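Local coordinates for protein probable 2-oxoacid ferredoxin oxidoreductase, alpha chain (Thermoplasma acidophilum, PDB 3JU3) that probably contributes, as the core domain II piece of its alpha chain, to ferredoxin-dependent oxidative decarboxylation of 2-oxoacids to acyl-CoA, at residues A[5-11]-A[43-48]; A[18-22]-A[75-79]. All blocks are in the same frame, centred on the assembly; numbering follows the deposited sequence.

Contact 1 of 2, residues A[5-11]-A[43-48]; sequences KAVLIGE and NLLYLK
Val7 and Tyr46 form a hydrogen-bonded antiparallel pair: Val7 N donates to Tyr46 O at 3.0 Å, and Tyr46 N returns a straight bond (179°) to Val7 O at 2.9 Å. Ile9 and Leu44 repeat the exchange, with Ile9 N 2.7 Å from Leu44 O, and Lys48 N also bonds to Lys5 O. The strand axes, 4.6 Å apart at 167°, are those of neighbouring antiparallel strands.

A side-chain bond closes the far end. Asn43 CG stands between its own N and carbonyl carbon (chi1 57°), which brings Asn43 ND2 to 2.6 Å from Glu11 O; the acceptor lies in the amide plane, and Thr17 OG1 binds OD1, fixing the amide's rotation.

Apolar contacts divide between the two faces. Ala6 CB meets Leu47 CD2 at 3.7 Å, while Leu8 CD1 lies 4.3 Å from Leu45 CB and also packs on the Asn43 amide. On the other face Val7 CG1 reaches the Tyr46 ring edge at CD2 (4.0 Å) and touches Lys48 CE.

Strand 16-21 flanks 42-47 on its other side. Helix 25-37 packs against Ile9 and Leu44, helix 79-87 against Leu47, and Phe57 of the second subunit against Ala6 and Leu45.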
loop_
_atom_site.group_PDB
_atom_site.type_symbol
_atom_site.label_atom_id
_atom_site.label_comp_id
_atom_site.label_asym_id
_atom_site.label_seq_id
_atom_site.Cartn_x
_atom_site.Cartn_y
_atom_site.Cartn_z
ATOM N N LYS A 5 24.288 2.582 -5.281
ATOM C CA LYS A 5 23.002 2.037 -5.732
ATOM C C LYS A 5 22.527 0.784 -5.007
ATOM O O LYS A 5 21.350 0.437 -5.048
ATOM C CB LYS A 5 23.098 1.692 -7.202
ATOM C CG LYS A 5 23.428 2.837 -8.126
ATOM C CD LYS A 5 23.201 2.371 -9.578
ATOM C CE LYS A 5 24.014 3.157 -10.534
ATOM N NZ LYS A 5 23.558 4.556 -10.613
ATOM N N ALA A 6 23.465 0.059 -4.428
ATOM C CA ALA A 6 23.173 -1.121 -3.621
ATOM C C ALA A 6 24.277 -1.257 -2.584
ATOM O O ALA A 6 25.447 -1.004 -2.885
ATOM C CB ALA A 6 23.111 -2.367 -4.473
ATOM N N VAL A 7 23.921 -1.676 -1.385
ATOM C CA VAL A 7 24.929 -1.847 -0.358
ATOM C C VAL A 7 24.744 -3.226 0.249
ATOM O O VAL A 7 23.613 -3.698 0.367
ATOM C CB VAL A 7 24.868 -0.710 0.698
ATOM C CG1 VAL A 7 23.452 -0.489 1.235
ATOM C CG2 VAL A 7 25.848 -0.966 1.836
ATOM N N LEU A 8 25.830 -3.879 0.616
ATOM C CA LEU A 8 25.718 -5.150 1.317
ATOM C C LEU A 8 25.965 -4.834 2.780
ATOM O O LEU A 8 27.067 -4.427 3.121
ATOM C CB LEU A 8 26.783 -6.140 0.829
ATOM C CG LEU A 8 26.720 -7.514 1.496
ATOM C CD1 LEU A 8 25.394 -8.236 1.222
ATOM C CD2 LEU A 8 27.901 -8.369 1.079
ATOM N N ILE A 9 24.953 -5.007 3.630
ATOM C CA ILE A 9 25.103 -4.722 5.046
ATOM C C ILE A 9 25.341 -6.041 5.788
ATOM O O ILE A 9 24.615 -7.017 5.597
ATOM C CB ILE A 9 23.848 -4.017 5.614
ATOM C CG1 ILE A 9 23.528 -2.731 4.774
ATOM C CG2 ILE A 9 23.988 -3.800 7.129
ATOM C CD1 ILE A 9 22.276 -1.992 5.210
ATOM N N GLY A 10 26.351 -6.032 6.634
ATOM C CA GLY A 10 26.773 -7.199 7.389
ATOM C C GLY A 10 28.042 -7.811 6.823
ATOM O O GLY A 10 28.832 -7.169 6.130
ATOM N N GLU A 11 28.205 -9.082 7.115
ATOM C CA GLU A 11 29.365 -9.838 6.736
ATOM C C GLU A 11 29.290 -10.350 5.308
ATOM O O GLU A 11 28.225 -10.769 4.873
ATOM C CB GLU A 11 29.463 -11.011 7.693
ATOM C CG GLU A 11 29.636 -10.591 9.139
ATOM C CD GLU A 11 30.883 -9.739 9.379
ATOM O OE1 GLU A 11 32.003 -10.176 9.012
ATOM O OE2 GLU A 11 30.730 -8.627 9.947
ATOM N N ASN A 43 23.358 -11.598 6.052
ATOM C CA ASN A 43 23.664 -10.254 5.612
ATOM C C ASN A 43 22.476 -9.731 4.778
ATOM O O ASN A 43 21.483 -10.458 4.593
ATOM C CB ASN A 43 25.036 -10.185 4.893
ATOM C CG ASN A 43 25.131 -11.136 3.694
ATOM O OD1 ASN A 43 24.116 -11.605 3.191
ATOM N ND2 ASN A 43 26.350 -11.424 3.241
ATOM N N LEU A 44 22.527 -8.468 4.341
ATOM C CA LEU A 44 21.385 -7.868 3.633
ATOM C C LEU A 44 21.905 -7.114 2.424
ATOM O O LEU A 44 22.709 -6.180 2.568
ATOM C CB LEU A 44 20.558 -6.928 4.550
ATOM C CG LEU A 44 19.547 -6.017 3.805
ATOM C CD1 LEU A 44 18.475 -6.812 3.057
ATOM C CD2 LEU A 44 18.875 -5.011 4.718
ATOM N N LEU A 45 21.473 -7.535 1.231
ATOM C CA LEU A 45 21.761 -6.764 0.028
ATOM C C LEU A 45 20.576 -5.817 -0.089
ATOM O O LEU A 45 19.459 -6.247 -0.279
ATOM C CB LEU A 45 21.888 -7.661 -1.198
ATOM C CG LEU A 45 21.880 -7.024 -2.590
ATOM C CD1 LEU A 45 23.097 -6.188 -2.700
ATOM C CD2 LEU A 45 21.915 -8.126 -3.691
ATOM N N TYR A 46 20.847 -4.532 0.056
ATOM C CA TYR A 46 19.808 -3.519 0.076
ATOM C C TYR A 46 19.914 -2.712 -1.213
ATOM O O TYR A 46 20.947 -2.098 -1.484
ATOM C CB TYR A 46 20.031 -2.617 1.284
ATOM C CG TYR A 46 19.051 -1.507 1.420
ATOM C CD1 TYR A 46 17.704 -1.749 1.633
ATOM C CD2 TYR A 46 19.479 -0.198 1.342
ATOM C CE1 TYR A 46 16.827 -0.705 1.750
ATOM C CE2 TYR A 46 18.633 0.817 1.437
ATOM C CZ TYR A 46 17.317 0.575 1.646
ATOM O OH TYR A 46 16.519 1.669 1.779
ATOM N N LEU A 47 18.835 -2.720 -1.991
ATOM C CA LEU A 47 18.785 -1.939 -3.221
ATOM C C LEU A 47 18.204 -0.564 -2.906
ATOM O O LEU A 47 17.108 -0.447 -2.343
ATOM C CB LEU A 47 17.951 -2.657 -4.275
ATOM C CG LEU A 47 18.408 -4.116 -4.478
ATOM C CD1 LEU A 47 17.536 -4.896 -5.482
ATOM C CD2 LEU A 47 19.922 -4.222 -4.849
ATOM N N LYS A 48 18.964 0.462 -3.240
ATOM C CA LYS A 48 18.555 1.830 -2.989
ATOM C C LYS A 48 17.684 2.347 -4.155
ATOM O O LYS A 48 17.989 2.138 -5.329
ATOM C CB LYS A 48 19.808 2.700 -2.867
ATOM C CG LYS A 48 20.676 2.279 -1.725
ATOM C CD LYS A 48 21.784 3.278 -1.579
ATOM C CE LYS A 48 22.671 2.936 -0.453
ATOM N NZ LYS A 48 23.793 3.890 -0.549
#

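Contact 2 of 2, residues A[18-22]-A[75-79]; sequences FVTWG and YTAQA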
loop_
_atom_site.group_PDB
_atom_site.type_symbol
_atom_site.label_atom_id
_atom_site.label_comp_id
_atom_site.label_asym_id
_atom_site.label_seq_id
_atom_site.Cartn_x
_atom_site.Cartn_y
_atom_site.Cartn_z
ATOM N N PHE A 18 19.660 -11.913 2.784
ATOM C CA PHE A 18 18.376 -11.269 2.520
ATOM C C PHE A 18 18.573 -10.231 1.413
ATOM O O PHE A 18 19.650 -9.655 1.290
ATOM C CB PHE A 18 17.855 -10.565 3.777
ATOM C CG PHE A 18 17.409 -11.506 4.873
ATOM C CD1 PHE A 18 16.227 -12.216 4.738
ATOM C CD2 PHE A 18 18.168 -11.667 6.045
ATOM C CE1 PHE A 18 15.784 -13.081 5.761
ATOM C CE2 PHE A 18 17.735 -12.556 7.073
ATOM C CZ PHE A 18 16.562 -13.233 6.929
ATOM N N VAL A 19 17.536 -10.019 0.588
ATOM C CA VAL A 19 17.525 -8.928 -0.397
ATOM C C VAL A 19 16.228 -8.175 -0.181
ATOM O O VAL A 19 15.153 -8.800 -0.110
ATOM C CB VAL A 19 17.543 -9.444 -1.830
ATOM C CG1 VAL A 19 17.662 -8.253 -2.841
ATOM C CG2 VAL A 19 18.677 -10.400 -2.041
ATOM N N THR A 20 16.310 -6.850 -0.067
ATOM C CA THR A 20 15.122 -6.048 -0.053
ATOM C C THR A 20 15.430 -4.612 -0.497
ATOM O O THR A 20 16.577 -4.288 -0.863
ATOM C CB THR A 20 14.386 -6.108 1.330
ATOM O OG1 THR A 20 12.974 -5.848 1.139
ATOM C CG2 THR A 20 14.971 -5.076 2.318
ATOM N N TRP A 21 14.397 -3.786 -0.479
ATOM C CA TRP A 21 14.470 -2.393 -0.866
ATOM C C TRP A 21 13.359 -1.755 -0.035
ATOM O O TRP A 21 12.498 -2.437 0.520
ATOM C CB TRP A 21 14.200 -2.225 -2.377
ATOM C CG TRP A 21 12.799 -2.672 -2.764
ATOM C CD1 TRP A 21 12.352 -3.963 -2.936
ATOM C CD2 TRP A 21 11.658 -1.837 -2.923
ATOM N NE1 TRP A 21 11.013 -3.962 -3.232
ATOM C CE2 TRP A 21 10.568 -2.667 -3.233
ATOM C CE3 TRP A 21 11.459 -0.450 -2.866
ATOM C CZ2 TRP A 21 9.295 -2.163 -3.490
ATOM C CZ3 TRP A 21 10.195 0.049 -3.119
ATOM C CH2 TRP A 21 9.118 -0.814 -3.403
ATOM N N GLY A 22 13.357 -0.442 0.031
ATOM C CA GLY A 22 12.225 0.248 0.629
ATOM C C GLY A 22 11.999 -0.065 2.080
ATOM O O GLY A 22 12.941 -0.136 2.861
ATOM N N TYR A 75 4.858 2.054 -4.572
ATOM C CA TYR A 75 5.321 0.925 -5.382
ATOM C C TYR A 75 5.353 -0.300 -4.490
ATOM O O TYR A 75 5.669 -0.186 -3.303
ATOM C CB TYR A 75 6.680 1.248 -6.049
ATOM C CG TYR A 75 7.120 0.276 -7.120
ATOM C CD1 TYR A 75 6.536 0.273 -8.404
ATOM C CD2 TYR A 75 8.122 -0.652 -6.853
ATOM C CE1 TYR A 75 6.945 -0.645 -9.388
ATOM C CE2 TYR A 75 8.525 -1.570 -7.817
ATOM C CZ TYR A 75 7.934 -1.564 -9.076
ATOM O OH TYR A 75 8.394 -2.477 -10.002
ATOM N N THR A 76 4.936 -1.444 -5.034
ATOM C CA THR A 76 5.048 -2.753 -4.329
ATOM C C THR A 76 5.775 -3.744 -5.241
ATOM O O THR A 76 5.440 -3.835 -6.415
ATOM C CB THR A 76 3.665 -3.339 -3.946
ATOM O OG1 THR A 76 2.949 -2.420 -3.121
ATOM C CG2 THR A 76 3.819 -4.637 -3.161
ATOM N N ALA A 77 6.774 -4.473 -4.723
ATOM C CA ALA A 77 7.517 -5.428 -5.565
ATOM C C ALA A 77 8.394 -6.359 -4.718
ATOM O O ALA A 77 8.784 -6.019 -3.554
ATOM C CB ALA A 77 8.391 -4.717 -6.573
ATOM N N GLN A 78 8.633 -7.513 -5.328
ATOM C CA GLN A 78 9.664 -8.454 -4.990
ATOM C C GLN A 78 10.841 -8.009 -5.848
ATOM O O GLN A 78 10.703 -7.935 -7.073
ATOM C CB GLN A 78 9.197 -9.869 -5.426
ATOM C CG GLN A 78 7.964 -10.374 -4.670
ATOM C CD GLN A 78 7.274 -11.597 -5.295
ATOM O OE1 GLN A 78 7.917 -12.512 -5.815
ATOM N NE2 GLN A 78 5.950 -11.616 -5.217
ATOM N N ALA A 79 11.983 -7.682 -5.233
ATOM C CA ALA A 79 13.177 -7.356 -6.006
ATOM C C ALA A 79 13.644 -8.494 -6.923
ATOM O O ALA A 79 14.488 -8.252 -7.780
ATOM C CB ALA A 79 14.320 -6.887 -5.121
#
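This is a side-chain contact between two strands that are not paired with each other: Trp21 of strand 16-21 reaches Tyr75 and Ala77 of strand 68-77 and Ala79 of the helical region that follows. The segment axes run nearly antiparallel (163°) but stay 9.6 Å apart, too far for direct backbone pairing, and the indole spans the gap.

Trp21 has CG between its backbone N and carbonyl carbon, a position that sends the indole across to segment 75-79. There Trp21 NE1 donates to Ala77 O at 3.1 Å, with an N-H...O angle of 160°. The acceptor lies in the indole plane, whereas the donor stands well above the carbonyl plane, so the bond does not use a carbonyl lone pair.

The benzo edge follows the backbone. Trp21 CH2 lies 3.5 Å from Tyr75 O, and Trp21 CZ2 lies 3.6 Å from Ala77 N. Trp21 CZ2 also packs on Ala77 CB at 4.1 Å. Trp21 CH2 meets the edge of the Tyr75 ring at Tyr75 CD2, 3.6 Å away; the two ring planes are inclined at 59°, an oblique pairing. At the pyrrole end, Trp21 CD1 packs on Ala79 CB at 4.1 Å, and Val19 CG1 touches the same methyl from further back along its strand.

Phe50 of the second subunit meets Trp21 edge-to-face, and both segments join parallel strand pairing with that chain. The one polar side-chain atom of buried Trp21 is thus satisfied by a backbone carbonyl, a directional bond that helps set the rotation of the indole, whose carbon edge lies against backbone and apolar side chains.

Overall arrangement
Contacts 1 and 2 have centres 12 Å apart and both reach one mixed sheet, ordered 6-9, 42-47, 16-21, contact 2 only through 18-22. Segment 43-48 is the bridge: its Leu45 N lies 2.8 Å from Phe18 O, and its Asn43 O lies 3.0 Å from Phe18 N, both probable hydrogen bonds. Packing continues the join where Leu47 O comes within 3.4 Å of Trp21 CB. Along the chain the two contacts interleave, since 18-22 falls between 5-11 and 43-48 and 75-79 comes after both. Within this chain 6-9 and 16-21 are outermost, but the sheet continues past 16-21 into the second subunit. Both contacts touch that subunit.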